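PDB 2YIH: Cel44C from Paenibacillus polymyxa, which hydrolyses the beta-1,4-glucan backbones of xyloglucan and cellulose, this chain being the family 44 glycoside hydrolase part of a longer multidomain protein. Local coordinates for residues E304-R309 with D366-I371; N398-A403 with W478-N483; I430-V435 with N453-S458. The protein carries 8 engineered substitutions. All coordinates share one frame; numbering follows the deposited sequence.

Interaction 1 of 3, residues E304-R309 with D366-I371. With EDO (1,2-ethanediol), chain J.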
# COMPACT_ATOMS: atom_id res chain seq x y z
N GLU A 304 -3.83 -20.60 -16.76
CA GLU A 304 -2.77 -20.85 -15.81
C GLU A 304 -2.28 -19.55 -15.16
O GLU A 304 -1.93 -19.54 -13.98
CB GLU A 304 -1.63 -21.62 -16.47
CG GLU A 304 -2.07 -23.02 -16.99
CD GLU A 304 -2.67 -23.91 -15.89
OE1 GLU A 304 -2.03 -24.06 -14.83
OE2 GLU A 304 -3.79 -24.42 -16.08
N THR A 305 -2.34 -18.45 -15.91
CA THR A 305 -2.00 -17.12 -15.35
C THR A 305 -3.06 -16.77 -14.29
O THR A 305 -2.72 -16.25 -13.23
CB THR A 305 -2.00 -15.99 -16.42
OG1 THR A 305 -1.34 -16.43 -17.62
CG2 THR A 305 -1.28 -14.73 -15.88
N LYS A 306 -4.32 -17.03 -14.60
CA LYS A 306 -5.41 -16.71 -13.66
C LYS A 306 -5.29 -17.56 -12.39
O LYS A 306 -5.49 -17.05 -11.28
CB LYS A 306 -6.78 -16.89 -14.32
CG LYS A 306 -7.05 -15.85 -15.41
CD LYS A 306 -8.15 -16.34 -16.36
CE LYS A 306 -8.42 -15.34 -17.51
NZ LYS A 306 -9.65 -15.80 -18.28
N LYS A 307 -5.01 -18.86 -12.54
CA LYS A 307 -4.80 -19.70 -11.36
C LYS A 307 -3.63 -19.20 -10.51
O LYS A 307 -3.69 -19.18 -9.27
CB LYS A 307 -4.59 -21.16 -11.79
CG LYS A 307 -5.89 -21.80 -12.31
CD LYS A 307 -5.55 -23.21 -12.82
CE LYS A 307 -6.72 -23.88 -13.53
NZ LYS A 307 -6.26 -25.24 -13.94
N ALA A 308 -2.53 -18.82 -11.18
CA ALA A 308 -1.34 -18.38 -10.45
C ALA A 308 -1.64 -17.07 -9.74
O ALA A 308 -1.18 -16.85 -8.63
CB ALA A 308 -0.14 -18.25 -11.38
N ARG A 309 -2.48 -16.23 -10.36
CA ARG A 309 -2.83 -14.94 -9.74
C ARG A 309 -3.57 -15.20 -8.43
O ARG A 309 -3.29 -14.56 -7.41
CB ARG A 309 -3.73 -14.11 -10.68
CG ARG A 309 -4.25 -12.77 -10.10
CD ARG A 309 -4.90 -11.88 -11.19
NE ARG A 309 -3.95 -11.57 -12.26
CZ ARG A 309 -3.96 -12.07 -13.51
NH1 ARG A 309 -4.95 -12.87 -13.94
NH2 ARG A 309 -2.97 -11.75 -14.34
N ASP A 366 -10.82 -8.84 -14.16
CA ASP A 366 -11.09 -10.29 -14.23
C ASP A 366 -11.40 -10.85 -12.85
O ASP A 366 -10.85 -10.38 -11.85
CB ASP A 366 -9.87 -11.04 -14.77
CG ASP A 366 -10.19 -12.51 -15.09
OD1 ASP A 366 -10.95 -12.74 -16.07
OD2 ASP A 366 -9.75 -13.42 -14.35
N ILE A 367 -12.29 -11.83 -12.78
CA ILE A 367 -12.62 -12.42 -11.49
C ILE A 367 -11.35 -12.89 -10.76
O ILE A 367 -11.30 -12.81 -9.53
CB ILE A 367 -13.64 -13.60 -11.66
CG1 ILE A 367 -14.13 -14.17 -10.31
CG2 ILE A 367 -13.06 -14.69 -12.55
CD1 ILE A 367 -14.75 -13.15 -9.36
N SER A 368 -10.33 -13.35 -11.48
CA SER A 368 -9.08 -13.79 -10.81
C SER A 368 -8.46 -12.65 -10.02
O SER A 368 -7.89 -12.89 -8.97
CB SER A 368 -8.01 -14.35 -11.78
OG SER A 368 -7.61 -13.41 -12.79
N GLY A 369 -8.53 -11.43 -10.55
CA GLY A 369 -7.99 -10.25 -9.84
C GLY A 369 -8.81 -9.91 -8.59
O GLY A 369 -8.26 -9.50 -7.55
N GLY A 370 -10.12 -10.08 -8.70
CA GLY A 370 -11.02 -9.82 -7.58
C GLY A 370 -10.77 -10.81 -6.44
O GLY A 370 -10.69 -10.44 -5.26
N ILE A 371 -10.68 -12.08 -6.79
CA ILE A 371 -10.45 -13.09 -5.77
C ILE A 371 -9.07 -12.96 -5.14
O ILE A 371 -8.92 -13.06 -3.90
CB ILE A 371 -10.73 -14.50 -6.29
CG1 ILE A 371 -12.22 -14.64 -6.60
CG2 ILE A 371 -10.30 -15.56 -5.25
CD1 ILE A 371 -12.57 -15.96 -7.19
C1 EDO J . -12.29 -16.99 -15.56
O1 EDO J . -12.36 -17.78 -16.74
C2 EDO J . -12.62 -15.57 -15.94
O2 EDO J . -11.67 -15.12 -16.91
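The N-cap of helix 367-382 meets helix 303-311 here, where R309 and K306 reach the pair formed by D366 and S368. R309 NH1 gives a hydrogen bond to S368 OG at 2.9 Å (N-H...O 156°), with the hydroxyl at the edge of the guanidinium and close to its plane. With OG lodged between the backbone N and the carbonyl carbon (chi1 59°), S368 OG in turn donates to D366 OD2 at 2.6 Å. The same carboxylate oxygen caps the helix by accepting from S368 N at 2.9 Å, this donor standing above the carboxylate plane. OD2 therefore accepts from both the hydroxyl and the amide of S368. The two helices follow successive strands of the TIM barrel, 280-285 and 353-359, and their short segments 304-309 and 367-371 run almost parallel, at 11°, with a closest axis approach of 8.9 Å. Most of the guanidinium's bonding lies beyond this pair: its main partner is I296 O, and Y361 O and V300 O also accept from it. K306 crosses D366 at about a right angle, its CG 3.6 Å from S368 OG. Its ammonium makes a long salt bridge to the carboxylate (NZ to OD1 4.0 Å), bridged by a 1,2-ethanediol, probably from the crystallisation liquor, whose O2 accepts from K306 NZ and donates to D366 OD1 at 2.6 Å.

Interaction 2 of 3, residues N398-A403 with W478-N483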
# COMPACT_ATOMS: atom_id res chain seq x y z
N ASN A 398 -11.15 -0.48 -12.78
CA ASN A 398 -10.53 -1.74 -12.33
C ASN A 398 -11.64 -2.43 -11.54
O ASN A 398 -11.61 -2.51 -10.31
CB ASN A 398 -9.34 -1.47 -11.41
CG ASN A 398 -8.08 -0.91 -12.14
OD1 ASN A 398 -8.09 -0.56 -13.37
ND2 ASN A 398 -7.02 -0.75 -11.38
N ASN A 399 -12.58 -3.00 -12.27
CA ASN A 399 -13.88 -3.36 -11.69
C ASN A 399 -13.76 -4.42 -10.62
O ASN A 399 -14.49 -4.37 -9.64
CB ASN A 399 -14.84 -3.85 -12.77
CG ASN A 399 -15.33 -2.73 -13.67
OD1 ASN A 399 -15.69 -1.64 -13.19
ND2 ASN A 399 -15.26 -2.97 -14.97
N TYR A 400 -12.89 -5.40 -10.83
CA TYR A 400 -12.80 -6.51 -9.86
C TYR A 400 -11.92 -6.18 -8.65
O TYR A 400 -12.12 -6.73 -7.55
CB TYR A 400 -12.44 -7.83 -10.54
CG TYR A 400 -13.64 -8.56 -11.11
CD1 TYR A 400 -14.56 -9.19 -10.26
CD2 TYR A 400 -13.91 -8.55 -12.49
CE1 TYR A 400 -15.66 -9.88 -10.76
CE2 TYR A 400 -15.00 -9.24 -13.01
CZ TYR A 400 -15.90 -9.85 -12.15
OH TYR A 400 -16.99 -10.52 -12.65
N VAL A 401 -10.99 -5.23 -8.81
CA VAL A 401 -10.28 -4.71 -7.62
C VAL A 401 -11.25 -3.92 -6.75
O VAL A 401 -11.29 -4.09 -5.53
CB VAL A 401 -9.04 -3.87 -8.02
CG1 VAL A 401 -8.40 -3.23 -6.75
CG2 VAL A 401 -8.04 -4.79 -8.71
N SER A 402 -12.04 -3.05 -7.37
CA SER A 402 -13.01 -2.28 -6.62
C SER A 402 -13.99 -3.23 -5.94
O SER A 402 -14.39 -2.98 -4.81
CB SER A 402 -13.74 -1.28 -7.53
OG SER A 402 -12.86 -0.27 -8.01
N ALA A 403 -14.38 -4.30 -6.62
CA ALA A 403 -15.28 -5.30 -6.00
C ALA A 403 -14.72 -5.88 -4.70
O ALA A 403 -15.41 -5.95 -3.70
CB ALA A 403 -15.60 -6.48 -6.98
N TRP A 478 -23.57 -11.61 0.86
CA TRP A 478 -23.37 -10.72 -0.31
C TRP A 478 -22.16 -11.27 -1.06
O TRP A 478 -21.29 -11.89 -0.46
CB TRP A 478 -23.03 -9.30 0.14
CG TRP A 478 -24.21 -8.50 0.74
CD1 TRP A 478 -25.01 -7.59 0.09
CD2 TRP A 478 -24.63 -8.52 2.10
NE1 TRP A 478 -25.93 -7.06 0.98
CE2 TRP A 478 -25.72 -7.62 2.22
CE3 TRP A 478 -24.22 -9.23 3.22
CZ2 TRP A 478 -26.37 -7.39 3.43
CZ3 TRP A 478 -24.88 -9.01 4.45
CH2 TRP A 478 -25.94 -8.09 4.54
N GLY A 479 -22.08 -11.07 -2.37
CA GLY A 479 -20.96 -11.67 -3.07
C GLY A 479 -20.77 -11.11 -4.46
O GLY A 479 -21.58 -10.35 -4.94
N PHE A 480 -19.67 -11.50 -5.10
CA PHE A 480 -19.46 -11.20 -6.52
C PHE A 480 -18.87 -12.45 -7.12
O PHE A 480 -18.42 -13.34 -6.40
CB PHE A 480 -18.55 -9.96 -6.75
CG PHE A 480 -17.12 -10.12 -6.24
CD1 PHE A 480 -16.16 -10.81 -7.00
CD2 PHE A 480 -16.72 -9.55 -5.02
CE1 PHE A 480 -14.81 -10.93 -6.57
CE2 PHE A 480 -15.39 -9.66 -4.57
CZ PHE A 480 -14.42 -10.30 -5.36
N ASP A 481 -18.92 -12.56 -8.43
CA ASP A 481 -18.40 -13.73 -9.10
C ASP A 481 -18.04 -13.36 -10.53
O ASP A 481 -17.93 -12.17 -10.85
CB ASP A 481 -19.43 -14.89 -9.04
CG ASP A 481 -20.74 -14.59 -9.78
OD1 ASP A 481 -20.81 -13.61 -10.57
OD2 ASP A 481 -21.68 -15.45 -9.68
N LYS A 482 -17.84 -14.35 -11.41
CA LYS A 482 -17.41 -14.06 -12.78
C LYS A 482 -18.49 -13.40 -13.63
O LYS A 482 -18.19 -12.85 -14.70
CB LYS A 482 -16.93 -15.33 -13.48
CG LYS A 482 -18.05 -16.16 -14.07
CD LYS A 482 -17.50 -17.44 -14.69
CE LYS A 482 -18.63 -18.29 -15.26
NZ LYS A 482 -18.06 -19.55 -15.84
N ASN A 483 -19.73 -13.46 -13.18
CA ASN A 483 -20.86 -12.94 -13.96
C ASN A 483 -21.14 -11.48 -13.65
O ASN A 483 -21.74 -10.76 -14.46
CB ASN A 483 -22.12 -13.76 -13.68
CG ASN A 483 -21.94 -15.22 -14.03
OD1 ASN A 483 -22.18 -16.11 -13.20
ND2 ASN A 483 -21.41 -15.47 -15.21
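One face of the F480 ring carries the methyl of A403, while the Y400 ring turns an edge to F480 CD1 and, farther along that edge, to the carbonyl of D481. The methyl contact is a CH-pi one: A403 CB stands 3.9 Å from the centroid of the F480 ring and only 16° off its normal. Y400 comes up differently, its CE1 lying 3.9 Å from F480 CD1, so that the F480 ring is packed by a methyl over one face, with the Y400 edge approaching it obliquely. F480 CG lies between the backbone N and the carbonyl carbon (chi1 64°), which sends the ring from its strand toward the helix. The phenol of Y400 ends in a short hydrogen bond, OH to D481 O at 2.6 Å, made in the carbonyl plane on a lone pair. Just beyond, D481 OD1 accepts from N483 N at 2.8 Å, an Asx turn.

This is a junction between domains. Helix 399-409 follows the last strand of the TIM barrel, 387-390, and strand 474-481 belongs to the beta-sheet domain; the short segments run roughly antiparallel, at 159°, with axes 10.1 Å apart. I367 and T374 of helix 367-382 also touch F480, and I487 and A510 of neighbouring strands pack against it from its own domain. The chemistry implies a seam that is mainly apolar, where the hydroxyl of a buried tyrosine donates to a main-chain oxygen and ties the backbone at D481 to the barrel helix.

Interaction 3 of 3, residues I430-V435 with N453-S458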
# COMPACT_ATOMS: atom_id res chain seq x y z
N ILE A 430 -6.46 -25.15 1.62
CA ILE A 430 -5.92 -23.80 1.41
C ILE A 430 -5.62 -23.49 -0.04
O ILE A 430 -5.29 -22.35 -0.37
CB ILE A 430 -4.67 -23.52 2.27
CG1 ILE A 430 -3.48 -24.36 1.80
CG2 ILE A 430 -4.98 -23.73 3.75
CD1 ILE A 430 -2.14 -23.86 2.36
N VAL A 431 -5.76 -24.49 -0.92
CA VAL A 431 -5.53 -24.27 -2.35
C VAL A 431 -6.81 -23.74 -3.02
O VAL A 431 -6.81 -22.74 -3.77
CB VAL A 431 -5.04 -25.57 -3.06
CG1 VAL A 431 -4.83 -25.30 -4.54
CG2 VAL A 431 -3.74 -26.08 -2.44
N ASN A 432 -7.90 -24.47 -2.83
CA ASN A 432 -9.15 -24.11 -3.46
C ASN A 432 -9.95 -23.07 -2.73
O ASN A 432 -10.85 -22.48 -3.32
CB ASN A 432 -10.01 -25.37 -3.71
CG ASN A 432 -9.41 -26.24 -4.76
OD1 ASN A 432 -9.20 -25.78 -5.90
ND2 ASN A 432 -8.97 -27.45 -4.38
N SER A 433 -9.65 -22.83 -1.45
CA SER A 433 -10.42 -21.82 -0.69
C SER A 433 -9.49 -20.90 0.09
O SER A 433 -8.32 -21.25 0.35
CB SER A 433 -11.39 -22.48 0.30
OG SER A 433 -10.68 -23.04 1.42
N SER A 434 -10.02 -19.74 0.46
CA SER A 434 -9.43 -18.93 1.52
C SER A 434 -10.58 -18.37 2.34
O SER A 434 -11.71 -18.22 1.84
CB SER A 434 -8.62 -17.78 0.93
OG SER A 434 -7.48 -18.29 0.28
N VAL A 435 -10.31 -18.03 3.59
CA VAL A 435 -11.37 -17.56 4.47
C VAL A 435 -10.78 -16.67 5.58
O VAL A 435 -9.69 -16.92 6.10
CB VAL A 435 -12.14 -18.77 5.11
CG1 VAL A 435 -11.14 -19.67 5.85
CG2 VAL A 435 -13.27 -18.25 6.02
N ASN A 453 -13.92 -19.20 -3.33
CA ASN A 453 -13.53 -20.39 -4.07
C ASN A 453 -12.67 -20.00 -5.27
O ASN A 453 -13.15 -19.31 -6.20
CB ASN A 453 -14.82 -21.10 -4.55
CG ASN A 453 -14.53 -22.46 -5.19
OD1 ASN A 453 -13.40 -22.78 -5.54
ND2 ASN A 453 -15.60 -23.22 -5.42
N LYS A 454 -11.40 -20.43 -5.23
CA LYS A 454 -10.40 -20.13 -6.26
C LYS A 454 -10.42 -21.16 -7.40
O LYS A 454 -9.73 -21.00 -8.42
CB LYS A 454 -9.00 -20.11 -5.64
CG LYS A 454 -8.79 -19.01 -4.59
CD LYS A 454 -7.43 -19.11 -3.92
CE LYS A 454 -7.47 -20.07 -2.74
NZ LYS A 454 -6.11 -20.28 -2.18
N SER A 455 -11.18 -22.24 -7.22
CA SER A 455 -11.30 -23.24 -8.31
C SER A 455 -11.96 -22.62 -9.53
O SER A 455 -12.96 -21.89 -9.42
CB SER A 455 -12.12 -24.46 -7.90
OG SER A 455 -12.26 -25.34 -9.04
N MET A 456 -11.42 -22.94 -10.70
CA MET A 456 -12.02 -22.44 -11.93
C MET A 456 -13.20 -23.30 -12.36
O MET A 456 -14.02 -22.86 -13.16
CB MET A 456 -10.99 -22.36 -13.06
CG MET A 456 -9.92 -21.33 -12.82
SD MET A 456 -9.03 -20.98 -14.33
CE MET A 456 -10.27 -20.00 -15.19
N ASP A 457 -13.30 -24.52 -11.81
CA ASP A 457 -14.17 -25.59 -12.34
C ASP A 457 -15.20 -26.14 -11.33
O ASP A 457 -16.25 -26.67 -11.72
CB ASP A 457 -13.31 -26.78 -12.77
CG ASP A 457 -12.26 -26.41 -13.78
OD1 ASP A 457 -12.61 -25.76 -14.78
OD2 ASP A 457 -11.08 -26.80 -13.60
N SER A 458 -14.82 -26.16 -10.06
CA SER A 458 -15.57 -26.97 -9.10
C SER A 458 -16.11 -26.18 -7.90
O SER A 458 -15.33 -25.61 -7.15
CB SER A 458 -14.71 -28.15 -8.61
OG SER A 458 -14.14 -28.86 -9.71
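N432 O is met by two groups from the facing segment: K454 N, which donates a hydrogen bond at 2.9 Å (N-H...O 161°), and the CA-H of N453, with CA 3.5 Å away. The bond to K454 follows the antiparallel, non-hydrogen-bonded pair of S433 and N453, where strands 433-439 and 446-453 lie side by side in the sheet of the beta domain. Past that pair the 453-458 chain leaves the sheet, and the K454 side chain reaches back along residues 430-432. In the conformer described, a bend at chi3 (-86°) brings K454 NZ to I430 O at 2.9 Å and within 3.0 Å of V431 O; a second conformer makes this grip less certain. V431 O is also bonded to Q311, at the end of barrel helix 303-311.

N453 organises the exit. Its OD1 accepts from S455 N at 2.8 Å, an Asx turn, and its ND2 donates to S458 O at 3.0 Å, almost straight at 169°, as well as to V505 O. An alanine here would probably leave S455 N and the carbonyls of S458 and V505 without their mates and set the loop free to shift. S455 OG adds an ST motif by accepting from S458 N. Such a loop is shaped by amide and hydroxyl bonds to its own main chain, with, in one conformer, the lysine ammonium bonded to the carbonyl of I430.

How the interactions relate
Helix 367-382 is the common element: interaction 1 holds its first turn, and its side chains touch both other contacts. I367 packs on Y400 and F480 of interaction 2, while I371 rests on N453 and K454 of interaction 3. Interaction 1, the most buried, lies within the barrel domain and relies on charged and hydroxyl groups. Interaction 2 bridges the domains, mostly apolar inside but ending at exposed residues. Interaction 3, also partly buried, lies in the sheet domain and is almost wholly polar, yet it too faces barrel helix 303-311, with M456 on K307 of interaction 1. Interactions 2 and 3 reach the same sheet without touching, their centres about 16 Å apart.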